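Local coordinates for protein quinone reductase (Klebsiella pneumoniae subsp. pneumoniae, PDB 4GI5) that binds FAD in a flavodoxin-like fold and probably reduces quinones with NAD(P)H, at residues K91-A95 against Q96-S100; A101-V104 against A105-K109; W155-R158 against Y159-T163; G201-Y205 against P206-V210; D256-P260 against S261-R265. All coordinates share one frame; numbering follows the deposited sequence.

Interaction 1 (K91-A95 against Q96-S100); sequences KQAFA and QGTQS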
# COMPACT_ATOMS: atom_id res chain seq x y z
N LYS B 91 9.64 -8.59 18.29
CA LYS B 91 9.55 -9.96 18.82
C LYS B 91 9.75 -9.87 20.39
O LYS B 91 8.94 -10.41 21.17
CB LYS B 91 10.63 -10.80 18.28
CG LYS B 91 10.68 -12.19 18.89
CD LYS B 91 11.73 -13.10 18.26
CE LYS B 91 11.74 -14.42 19.08
NZ LYS B 91 12.79 -15.16 18.40
N GLN B 92 10.76 -9.14 20.78
CA GLN B 92 11.01 -8.95 22.25
C GLN B 92 9.94 -8.11 22.94
O GLN B 92 9.45 -8.52 24.00
CB GLN B 92 12.41 -8.39 22.51
CG GLN B 92 12.61 -8.32 24.03
CD GLN B 92 13.91 -7.69 24.42
OE1 GLN B 92 14.18 -6.46 24.20
NE2 GLN B 92 14.75 -8.52 24.98
N ALA B 93 9.51 -6.99 22.35
CA ALA B 93 8.50 -6.14 22.97
C ALA B 93 7.20 -6.85 23.18
O ALA B 93 6.54 -6.71 24.25
CB ALA B 93 8.26 -4.91 22.18
N PHE B 94 6.79 -7.62 22.19
CA PHE B 94 5.53 -8.33 22.29
C PHE B 94 5.67 -9.47 23.37
O PHE B 94 4.74 -9.64 24.17
CB PHE B 94 5.12 -8.98 20.96
CG PHE B 94 3.80 -9.68 21.03
CD1 PHE B 94 2.64 -8.95 20.90
CD2 PHE B 94 3.70 -11.00 21.25
CE1 PHE B 94 1.41 -9.51 21.02
CE2 PHE B 94 2.44 -11.64 21.31
CZ PHE B 94 1.32 -10.86 21.27
N ALA B 95 6.74 -10.20 23.33
CA ALA B 95 6.96 -11.35 24.26
C ALA B 95 7.12 -10.83 25.70
O ALA B 95 6.64 -11.49 26.60
CB ALA B 95 8.18 -12.18 23.89
N GLN B 96 7.77 -9.71 25.91
CA GLN B 96 8.11 -9.16 27.27
C GLN B 96 7.07 -8.20 27.76
O GLN B 96 7.13 -7.79 28.93
CB GLN B 96 9.47 -8.45 27.28
CG GLN B 96 10.65 -9.35 27.04
CD GLN B 96 10.57 -10.53 27.95
OE1 GLN B 96 10.51 -10.36 29.17
NE2 GLN B 96 10.47 -11.75 27.38
N GLY B 97 6.14 -7.75 26.92
CA GLY B 97 5.12 -6.86 27.37
C GLY B 97 5.51 -5.43 27.49
O GLY B 97 4.97 -4.71 28.34
N THR B 98 6.34 -4.93 26.59
CA THR B 98 6.79 -3.56 26.61
C THR B 98 6.34 -2.66 25.49
O THR B 98 6.85 -1.56 25.30
CB THR B 98 8.34 -3.50 26.70
OG1 THR B 98 9.00 -4.07 25.54
CG2 THR B 98 8.91 -4.33 27.99
N GLN B 99 5.47 -3.16 24.63
CA GLN B 99 5.06 -2.33 23.53
C GLN B 99 4.41 -1.05 24.00
O GLN B 99 3.73 -1.03 25.08
CB GLN B 99 4.03 -3.07 22.61
CG GLN B 99 4.54 -4.40 22.10
CD GLN B 99 3.39 -5.16 21.38
OE1 GLN B 99 3.44 -5.47 20.14
NE2 GLN B 99 2.40 -5.53 22.15
N SER B 100 4.43 -0.00 23.17
CA SER B 100 3.69 1.19 23.54
C SER B 100 2.21 0.94 23.78
O SER B 100 1.57 0.07 23.14
CB SER B 100 3.98 2.37 22.61
OG SER B 100 3.70 2.00 21.36
O HOH W 1 11.21 -5.48 25.33
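Q99 and F94 lie side by side and point the same way where helix 86-96 gives way to the loop that follows it. The planes of the phenyl ring and the amide stand 85° apart, nearly perpendicular. Amide atom OE1 of Q99 sits at the ring edge, in its plane, 3.7 Å from F94 CD1, while NE2 approaches the same CD1 obliquely. The long reach of Q99 comes from its extended chain, which carries the amide past A93, whose CB meets Q99 CG at 3.8 Å. The amide is also held from the next helix, where Q107 accepts a hydrogen bond from Q99 NE2. On another side of the helix, Q92 and Q96 cross obliquely and touch through their aliphatic parts, Q92 CG to Q96 CG at 3.7 Å; the bend of Q96 at chi2 (-50°) turns its amide 69° from that of Q92. T98 brings OG1 to within 3.5 Å of A93 CB. A water bridges that hydroxyl to Q92 OE1, donating firmly to the former and only weakly to the latter. The same OG1 is bonded to the backbone carbonyl of S75. The backbone ends the helix around one acceptor: A93 O takes T98 N at 2.9 Å and a weak, bent bond from G97 N. G97, with positive phi, is the first residue to leave the helix. Chemically, then, A93 O serves two N-H groups where the helix ends, while the Q99 amide and the T98 hydroxyl find their partners in Q107 and S75.

Interaction 2 (A101-V104 against A105-K109); sequences ADIV and AEQEK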
# COMPACT_ATOMS: atom_id res chain seq x y z
N ALA B 101 1.62 1.73 24.68
CA ALA B 101 0.24 1.44 25.11
C ALA B 101 -0.79 1.57 24.02
O ALA B 101 -1.77 0.87 24.08
CB ALA B 101 -0.14 2.37 26.26
N ASP B 102 -0.59 2.48 23.05
CA ASP B 102 -1.51 2.60 21.86
C ASP B 102 -1.59 1.28 21.10
O ASP B 102 -2.69 0.83 20.75
CB ASP B 102 -1.10 3.81 20.97
CG ASP B 102 0.26 3.75 20.39
OD1 ASP B 102 1.24 3.08 20.88
OD2 ASP B 102 0.48 4.52 19.39
N ILE B 103 -0.44 0.67 20.86
CA ILE B 103 -0.35 -0.65 20.19
C ILE B 103 -1.10 -1.70 20.95
O ILE B 103 -1.91 -2.45 20.41
CB ILE B 103 1.10 -1.03 19.93
CG1 ILE B 103 1.73 -0.06 18.94
CG2 ILE B 103 1.22 -2.50 19.50
CD1 ILE B 103 3.24 -0.17 18.72
N VAL B 104 -0.83 -1.75 22.25
CA VAL B 104 -1.45 -2.80 23.07
C VAL B 104 -2.97 -2.68 23.03
O VAL B 104 -3.69 -3.65 22.88
CB VAL B 104 -0.93 -2.66 24.54
CG1 VAL B 104 -1.72 -3.60 25.48
CG2 VAL B 104 0.53 -3.00 24.60
N ALA B 105 -3.51 -1.48 23.10
CA ALA B 105 -4.97 -1.30 23.10
C ALA B 105 -5.62 -1.73 21.78
O ALA B 105 -6.69 -2.33 21.77
CB ALA B 105 -5.30 0.17 23.42
N GLU B 106 -4.90 -1.48 20.67
CA GLU B 106 -5.39 -2.02 19.38
C GLU B 106 -5.38 -3.52 19.29
O GLU B 106 -6.29 -4.13 18.74
CB GLU B 106 -4.65 -1.37 18.22
CG GLU B 106 -4.78 0.18 18.12
CD GLU B 106 -6.19 0.61 18.01
OE1 GLU B 106 -6.94 0.20 17.08
OE2 GLU B 106 -6.67 1.35 18.99
N GLN B 107 -4.30 -4.13 19.77
CA GLN B 107 -4.21 -5.55 19.77
C GLN B 107 -5.36 -6.17 20.61
O GLN B 107 -6.00 -7.14 20.20
CB GLN B 107 -2.87 -6.02 20.30
CG GLN B 107 -1.72 -5.56 19.41
CD GLN B 107 -0.37 -5.98 19.86
OE1 GLN B 107 -0.14 -6.32 21.04
NE2 GLN B 107 0.58 -5.84 18.96
N GLU B 108 -5.64 -5.53 21.76
CA GLU B 108 -6.79 -6.04 22.60
C GLU B 108 -8.12 -5.90 21.88
O GLU B 108 -8.94 -6.79 21.97
CB GLU B 108 -6.76 -5.27 23.98
CG GLU B 108 -5.61 -5.86 24.79
CD GLU B 108 -5.31 -5.17 26.13
OE1 GLU B 108 -5.82 -4.05 26.36
OE2 GLU B 108 -4.50 -5.74 26.93
N LYS B 109 -8.31 -4.80 21.09
CA LYS B 109 -9.54 -4.65 20.30
C LYS B 109 -9.70 -5.76 19.30
O LYS B 109 -10.79 -6.32 19.09
CB LYS B 109 -9.63 -3.30 19.62
CG LYS B 109 -9.84 -2.12 20.54
CD LYS B 109 -9.61 -0.83 19.73
CE LYS B 109 -9.57 0.37 20.61
NZ LYS B 109 -9.46 1.61 19.71
O HOH W 2 -4.99 2.56 20.73
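I103 and Q107 pack side by side, one turn apart, and form the tight part of this contact: I103 CG2 comes to 3.4 Å from Q107 NE2. The methyl reaches the amide because CG2 is anti to the backbone N of I103 while CG1 takes the position beside that N (chi1 -65°). Both residues are buried, and the Q107 amide is fixed at its two ends, OE1 accepting from Q99 NE2 and NE2 donating to V138 O. E106 is buried as well; its chain bends at chi2 (-58°), bringing CG to 3.4 Å from D102 O. Its carboxylate uses the syn lone pair of OE2 for a salt bridge with K109 NZ at 2.9 Å, and OE1 takes hydrogen bonds from S59 and W134. A water donates both to E106 OE2 and to D102 O, linking side chain to backbone. These contacts belong to the first two turns of helix 101-112, one of the helices of the flavodoxin-like fold, with regular i to i+4 bonds such as Q107 N to I103 O at 3.0 Å, nearly straight at 165°. The side chains of E106 and K109 touch I28 and L26 of strand 24-29 in the central parallel sheet. The looser side carries V104 and E108: their side chains also run alongside each other, but the nearest approach is V104 CG1 to E108 OE2 at 3.8 Å, a methyl against a carboxylate oxygen, and E108 is exposed to solvent, as is A101.

Interaction 3 (W155-R158 against Y159-T163); sequences WGDR and YGEGT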
# COMPACT_ATOMS: atom_id res chain seq x y z
N TRP B 155 5.13 -23.67 7.29
CA TRP B 155 6.13 -22.56 7.18
C TRP B 155 5.58 -21.26 7.84
O TRP B 155 5.21 -20.26 7.14
CB TRP B 155 6.54 -22.34 5.75
CG TRP B 155 7.90 -21.74 5.58
CD1 TRP B 155 8.20 -20.39 5.30
CD2 TRP B 155 9.13 -22.39 5.76
NE1 TRP B 155 9.55 -20.24 5.27
CE2 TRP B 155 10.15 -21.43 5.58
CE3 TRP B 155 9.50 -23.70 6.15
CZ2 TRP B 155 11.51 -21.74 5.75
CZ3 TRP B 155 10.87 -24.01 6.25
CH2 TRP B 155 11.85 -23.00 6.03
N GLY B 156 5.50 -21.27 9.14
CA GLY B 156 4.80 -20.26 9.91
C GLY B 156 3.31 -20.48 9.93
O GLY B 156 2.73 -21.01 9.01
N ASP B 157 2.67 -19.95 10.99
CA ASP B 157 1.24 -19.99 11.11
C ASP B 157 0.64 -18.78 10.38
O ASP B 157 0.56 -17.73 11.01
CB ASP B 157 0.78 -19.92 12.55
CG ASP B 157 1.19 -21.15 13.42
OD1 ASP B 157 1.82 -22.07 12.89
OD2 ASP B 157 0.93 -21.06 14.63
N ARG B 158 0.41 -18.88 9.09
CA ARG B 158 -0.13 -17.77 8.32
C ARG B 158 -0.85 -18.31 7.12
O ARG B 158 -0.85 -19.50 6.83
CB ARG B 158 1.07 -16.93 7.89
CG ARG B 158 1.97 -17.58 6.85
CD ARG B 158 3.05 -16.63 6.39
NE ARG B 158 3.87 -17.15 5.31
CZ ARG B 158 4.93 -16.57 4.81
NH1 ARG B 158 5.37 -15.38 5.28
NH2 ARG B 158 5.50 -17.10 3.74
N TYR B 159 -1.54 -17.41 6.45
CA TYR B 159 -2.32 -17.63 5.29
C TYR B 159 -3.45 -18.65 5.54
O TYR B 159 -3.36 -19.82 5.15
CB TYR B 159 -1.49 -17.95 4.07
CG TYR B 159 -0.64 -16.80 3.53
CD1 TYR B 159 -1.22 -15.58 3.27
CD2 TYR B 159 0.71 -16.93 3.32
CE1 TYR B 159 -0.50 -14.53 2.72
CE2 TYR B 159 1.49 -15.89 2.77
CZ TYR B 159 0.84 -14.66 2.43
OH TYR B 159 1.60 -13.63 1.92
N GLY B 160 -4.46 -18.15 6.25
CA GLY B 160 -5.56 -18.98 6.74
C GLY B 160 -5.34 -19.61 8.11
O GLY B 160 -6.17 -20.42 8.54
N GLU B 161 -4.22 -19.30 8.76
CA GLU B 161 -3.90 -19.64 10.12
C GLU B 161 -3.35 -18.38 10.74
O GLU B 161 -2.99 -17.41 10.00
CB GLU B 161 -2.77 -20.66 10.16
CG GLU B 161 -3.12 -21.98 9.69
CD GLU B 161 -1.91 -22.93 9.76
OE1 GLU B 161 -1.57 -23.46 8.75
OE2 GLU B 161 -1.26 -23.02 10.83
N GLY B 162 -3.24 -18.39 12.04
CA GLY B 162 -2.72 -17.29 12.82
C GLY B 162 -3.64 -16.87 13.91
O GLY B 162 -4.71 -17.51 14.15
N THR B 163 -3.30 -15.71 14.50
CA THR B 163 -4.00 -15.17 15.64
C THR B 163 -5.42 -14.87 15.36
O THR B 163 -6.26 -14.97 16.28
CB THR B 163 -3.22 -13.94 16.19
OG1 THR B 163 -1.94 -14.40 16.58
CG2 THR B 163 -3.87 -13.30 17.38
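One face of the R158 guanidinium is met by Y159 CE2, which stands 3.7 Å above its plane and offset toward the rim. The guanidinium and ring planes are inclined by 58°, so this is a slanted approach and not a parallel stack; seen from the ring, R158 NE arrives obliquely, 3.7 Å from Y159 CE2. The side chains run alongside each other in the same direction. R158 is extended from CG to NE, but its CG sits between the backbone N and the carbonyl carbon (chi1 70°), which sets the aliphatic stem beside the ring, R158 CG lying 3.8 Å from Y159 CD2. H200 stacks on the Y159 ring, F125 of the second subunit packs on Y159, and N188 of that subunit hydrogen-bonds the Y159 hydroxyl. R158 NE binds Q252 and NH1 binds the Y205 hydroxyl. Across the loop, the carboxylates of D157 and E161 have their planes 36° apart, with D157 OD1 3.8 Å from E161 OE2. D157 is the centre of an inverse gamma turn, and the chain folds back so that R158 CA makes a CH...O contact of 3.3 Å with E161 O. Two like charges this close would be expected to disfavour each other, but each has a donor of its own: H154 NE2 for D157 OD1 and N253 ND2 for E161 OE1. The chemistry implies a loop with many polar partners around it, consistent with the placing of R158 and Y159 at the subunit interface.

Interaction 4 (G201-Y205 against P206-V210); sequences GMLFY and PGFEV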
# COMPACT_ATOMS: atom_id res chain seq x y z
N GLY B 201 -2.47 -10.23 1.73
CA GLY B 201 -1.26 -10.00 2.49
C GLY B 201 -1.38 -9.49 3.88
O GLY B 201 -0.53 -9.72 4.71
N MSE B 202 -2.51 -8.83 4.18
CA MSE B 202 -2.73 -8.21 5.46
C MSE B 202 -3.87 -8.84 6.26
O MSE B 202 -3.94 -8.71 7.51
CB MSE B 202 -2.90 -6.68 5.41
CG MSE B 202 -1.72 -6.00 4.76
SE MSE B 202 -2.17 -4.07 4.62
CE MSE B 202 -1.13 -3.75 3.04
N LEU B 203 -4.85 -9.43 5.58
CA LEU B 203 -6.05 -9.95 6.21
C LEU B 203 -6.00 -11.49 6.26
O LEU B 203 -6.02 -12.08 7.34
CB LEU B 203 -7.31 -9.41 5.56
CG LEU B 203 -7.51 -7.87 5.59
CD1 LEU B 203 -8.84 -7.53 4.95
CD2 LEU B 203 -7.32 -7.31 6.95
N PHE B 204 -5.89 -12.10 5.09
CA PHE B 204 -5.82 -13.59 5.07
C PHE B 204 -4.53 -14.03 5.75
O PHE B 204 -4.49 -15.09 6.45
CB PHE B 204 -5.82 -14.07 3.66
CG PHE B 204 -5.89 -15.59 3.50
CD1 PHE B 204 -6.96 -16.36 4.03
CD2 PHE B 204 -4.87 -16.22 2.82
CE1 PHE B 204 -7.00 -17.72 3.92
CE2 PHE B 204 -4.93 -17.59 2.65
CZ PHE B 204 -5.96 -18.29 3.22
N TYR B 205 -3.45 -13.27 5.62
CA TYR B 205 -2.12 -13.61 6.20
C TYR B 205 -2.21 -13.99 7.68
O TYR B 205 -1.78 -15.06 8.06
CB TYR B 205 -1.09 -12.47 5.89
CG TYR B 205 0.30 -12.74 6.31
CD1 TYR B 205 0.64 -12.91 7.65
CD2 TYR B 205 1.32 -12.76 5.34
CE1 TYR B 205 1.96 -13.18 7.98
CE2 TYR B 205 2.62 -12.97 5.68
CZ TYR B 205 2.93 -13.22 6.98
OH TYR B 205 4.23 -13.56 7.30
N PRO B 206 -2.75 -13.14 8.57
CA PRO B 206 -2.81 -13.51 10.00
C PRO B 206 -4.09 -14.33 10.38
O PRO B 206 -4.37 -14.51 11.57
CB PRO B 206 -2.78 -12.13 10.69
CG PRO B 206 -3.48 -11.23 9.70
CD PRO B 206 -2.99 -11.67 8.39
N GLY B 207 -4.83 -14.76 9.40
CA GLY B 207 -5.84 -15.79 9.53
C GLY B 207 -7.28 -15.40 9.47
O GLY B 207 -8.16 -16.23 9.71
N PHE B 208 -7.61 -14.15 9.07
CA PHE B 208 -8.98 -13.76 8.88
C PHE B 208 -9.61 -14.59 7.78
O PHE B 208 -8.94 -14.94 6.82
CB PHE B 208 -9.15 -12.32 8.46
CG PHE B 208 -8.97 -11.31 9.59
CD1 PHE B 208 -9.91 -11.13 10.60
CD2 PHE B 208 -7.90 -10.46 9.59
CE1 PHE B 208 -9.72 -10.14 11.55
CE2 PHE B 208 -7.74 -9.50 10.53
CZ PHE B 208 -8.67 -9.31 11.54
N GLU B 209 -10.92 -14.83 7.89
CA GLU B 209 -11.76 -15.11 6.69
C GLU B 209 -12.08 -13.75 6.06
O GLU B 209 -12.67 -12.93 6.75
CB GLU B 209 -13.04 -15.82 7.12
CG GLU B 209 -12.75 -17.20 7.68
CD GLU B 209 -14.05 -17.99 7.80
OE1 GLU B 209 -15.03 -17.43 8.35
OE2 GLU B 209 -14.13 -19.09 7.25
N VAL B 210 -11.69 -13.54 4.79
CA VAL B 210 -11.86 -12.25 4.21
C VAL B 210 -13.13 -12.24 3.35
O VAL B 210 -13.31 -13.05 2.45
CB VAL B 210 -10.65 -11.91 3.32
CG1 VAL B 210 -10.77 -10.47 2.84
CG2 VAL B 210 -9.36 -12.22 4.10
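P206 begins the second segment by packing its ring over the C-terminal part of helix 196-204: its CG lies 3.4 Å from M202 O, and a proline nitrogen has no hydrogen to offer that turn. P206 and Y205 cross at about a right angle, the P206 nitrogen lying at the edge of the tyrosine ring. With CG anti to its backbone N (chi1 -175°), Y205 sends its ring away from the turn, and the ring meets W124 of the second subunit edge-to-face. G207 follows at positive phi, and its N donates to F204 O at 3.0 Å (N-H...O 136°). Next comes F208, whose N bonds L203 O at 3.1 Å. Its ring turns an edge to that same oxygen, F208 CD2 to L203 O at 3.3 Å, and the side chains of L203 and F208 meet at a slant with their CD2 atoms 4.2 Å apart. E209 opens strand 209-216, and V210 then points back toward the helix, crossing L203 at about a right angle. Its CG2 branch does most of the touching, 3.8 Å from L203 CB and 4.0 Å from F204 CB. L203 also packs on A169 and L171 of the adjoining strand 168-174. The pair F208 N to L203 O and G207 N to F204 O, with G207 as C-prime residue, is a Schellman motif; here it ends the helix and leads the chain into strand 209-216, an edge strand, within this chain, of the parallel sheet of the flavodoxin-like fold.

Interaction 5 (D256-P260 against S261-R265); sequences DYLIP and SLTLR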
# COMPACT_ATOMS: atom_id res chain seq x y z
N ASP B 256 -1.70 -27.43 -0.55
CA ASP B 256 -1.78 -26.76 -1.82
C ASP B 256 -0.43 -26.20 -2.32
O ASP B 256 -0.27 -26.00 -3.55
CB ASP B 256 -2.80 -25.59 -1.77
CG ASP B 256 -4.25 -26.01 -1.78
OD1 ASP B 256 -4.59 -27.21 -1.71
OD2 ASP B 256 -5.06 -25.10 -1.78
N TYR B 257 0.48 -25.89 -1.39
CA TYR B 257 1.78 -25.32 -1.72
C TYR B 257 2.93 -26.26 -1.35
O TYR B 257 3.00 -26.86 -0.24
CB TYR B 257 1.95 -23.96 -0.96
CG TYR B 257 0.94 -22.93 -1.45
CD1 TYR B 257 -0.29 -22.85 -0.89
CD2 TYR B 257 1.24 -22.05 -2.48
CE1 TYR B 257 -1.23 -21.91 -1.32
CE2 TYR B 257 0.32 -21.11 -2.91
CZ TYR B 257 -0.91 -21.04 -2.32
OH TYR B 257 -1.88 -20.14 -2.70
N LEU B 258 3.93 -26.26 -2.21
CA LEU B 258 5.18 -26.88 -1.86
C LEU B 258 5.90 -26.06 -0.82
O LEU B 258 5.79 -24.82 -0.86
CB LEU B 258 6.02 -26.95 -3.16
CG LEU B 258 5.37 -27.74 -4.36
CD1 LEU B 258 6.44 -27.78 -5.45
CD2 LEU B 258 4.96 -29.12 -3.95
N ILE B 259 6.57 -26.70 0.14
CA ILE B 259 7.21 -26.07 1.24
C ILE B 259 8.68 -26.55 1.19
O ILE B 259 8.93 -27.73 1.14
CB ILE B 259 6.49 -26.37 2.57
CG1 ILE B 259 5.00 -25.81 2.51
CG2 ILE B 259 7.29 -25.87 3.79
CD1 ILE B 259 4.17 -26.05 3.69
N PRO B 260 9.65 -25.67 1.28
CA PRO B 260 9.55 -24.18 1.57
C PRO B 260 9.58 -23.24 0.40
O PRO B 260 9.65 -22.01 0.67
CB PRO B 260 10.79 -23.92 2.45
CG PRO B 260 11.78 -24.88 1.79
CD PRO B 260 11.06 -26.11 1.34
N SER B 261 9.44 -23.73 -0.82
CA SER B 261 9.42 -22.83 -2.00
C SER B 261 8.13 -21.98 -1.97
O SER B 261 8.12 -20.90 -2.52
CB SER B 261 9.56 -23.55 -3.30
OG SER B 261 8.46 -24.37 -3.55
N LEU B 262 7.07 -22.48 -1.29
CA LEU B 262 5.72 -21.86 -1.21
C LEU B 262 5.18 -21.52 -2.57
O LEU B 262 4.59 -20.47 -2.80
CB LEU B 262 5.78 -20.62 -0.29
CG LEU B 262 6.40 -20.80 1.07
CD1 LEU B 262 6.30 -19.53 1.91
CD2 LEU B 262 5.84 -22.01 1.79
N THR B 263 5.33 -22.45 -3.51
CA THR B 263 4.77 -22.34 -4.83
C THR B 263 3.60 -23.30 -4.98
O THR B 263 3.65 -24.40 -4.39
CB THR B 263 5.80 -22.58 -5.99
OG1 THR B 263 6.42 -23.85 -5.78
CG2 THR B 263 6.92 -21.52 -5.89
N LEU B 264 2.57 -22.89 -5.71
CA LEU B 264 1.35 -23.65 -5.81
C LEU B 264 1.70 -25.03 -6.52
O LEU B 264 2.40 -25.05 -7.52
CB LEU B 264 0.34 -22.95 -6.62
CG LEU B 264 -1.02 -23.60 -6.66
CD1 LEU B 264 -1.71 -23.57 -5.34
CD2 LEU B 264 -1.89 -22.95 -7.69
N ARG B 265 1.31 -26.10 -5.88
CA ARG B 265 1.70 -27.42 -6.52
C ARG B 265 1.22 -27.54 -7.95
O ARG B 265 0.12 -27.08 -8.32
CB ARG B 265 1.28 -28.60 -5.60
CG ARG B 265 -0.16 -28.88 -5.43
CD ARG B 265 -0.22 -30.10 -4.51
NE ARG B 265 -1.60 -30.33 -4.22
CZ ARG B 265 -2.47 -30.96 -5.01
NH1 ARG B 265 -2.11 -31.48 -6.20
NH2 ARG B 265 -3.72 -31.09 -4.59
O HOH W 3 -3.73 -29.77 -1.99
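A small antiparallel hairpin joins the weakly bonded strands 257-258 and 263-264, in the chain after the five-stranded parallel sheet, and Y257 and L264 meet across it. They form a non-hydrogen-bonded pair in which L264 CD1 makes a CH-pi contact over one face of the Y257 ring, 4.2 Å from its centroid and 18° off the normal. Two torsions of L264 bring this about: chi1 (-174°) sets CG anti to the backbone N, and chi2 turns CD1 over the ring. L264 CD1 also lies 3.3 Å from D256 O. That same D256 O accepts R265 N at 2.8 Å in a nearly straight bond (176°). L258 N gives a second bond to T263 O, 2.9 Å long. At the turn, a cis peptide precedes P260, and L262, at positive phi, bends back so that its CD2 lies 4.0 Å from I259 CG1. The far end is bridged by solvent: a water donates to D256 OD1 at 2.7 Å and accepts from R265 NH2, lying in plane at the guanidinium edge, while D256 OD2 forms a salt bridge with R250. The Y257 hydroxyl bonds H278. The second subunit contacts both segments, its H181 bonding P260 O and its R185 bonding L264 O. Within its own chain the hairpin packs on strand 154-155, where I259, P260 and L262 touch W155.

Overall arrangement
The five contacts follow one another along the chain in numbered order, none enclosing another. Interactions 1 and 2, with centres 12 Å apart, lie at the end of helix 86-96 with its following loop and on helix 101-112, and touch directly. Interactions 3 and 4 are closer still, 9 Å between centres, where the 155-163 loop meets the end of helix 196-204 beside strand 209-216. Interaction 5 touches interaction 3, centres 14 Å apart, whereas the centres of interactions 5 and 2 are about 34 Å apart. Interactions 1 to 4 belong to the flavodoxin-like fold; 3, 4 and 5 also touch the second subunit. The chain thus runs from a helical region to a loop, helix end and hairpin that lie at the subunit contact.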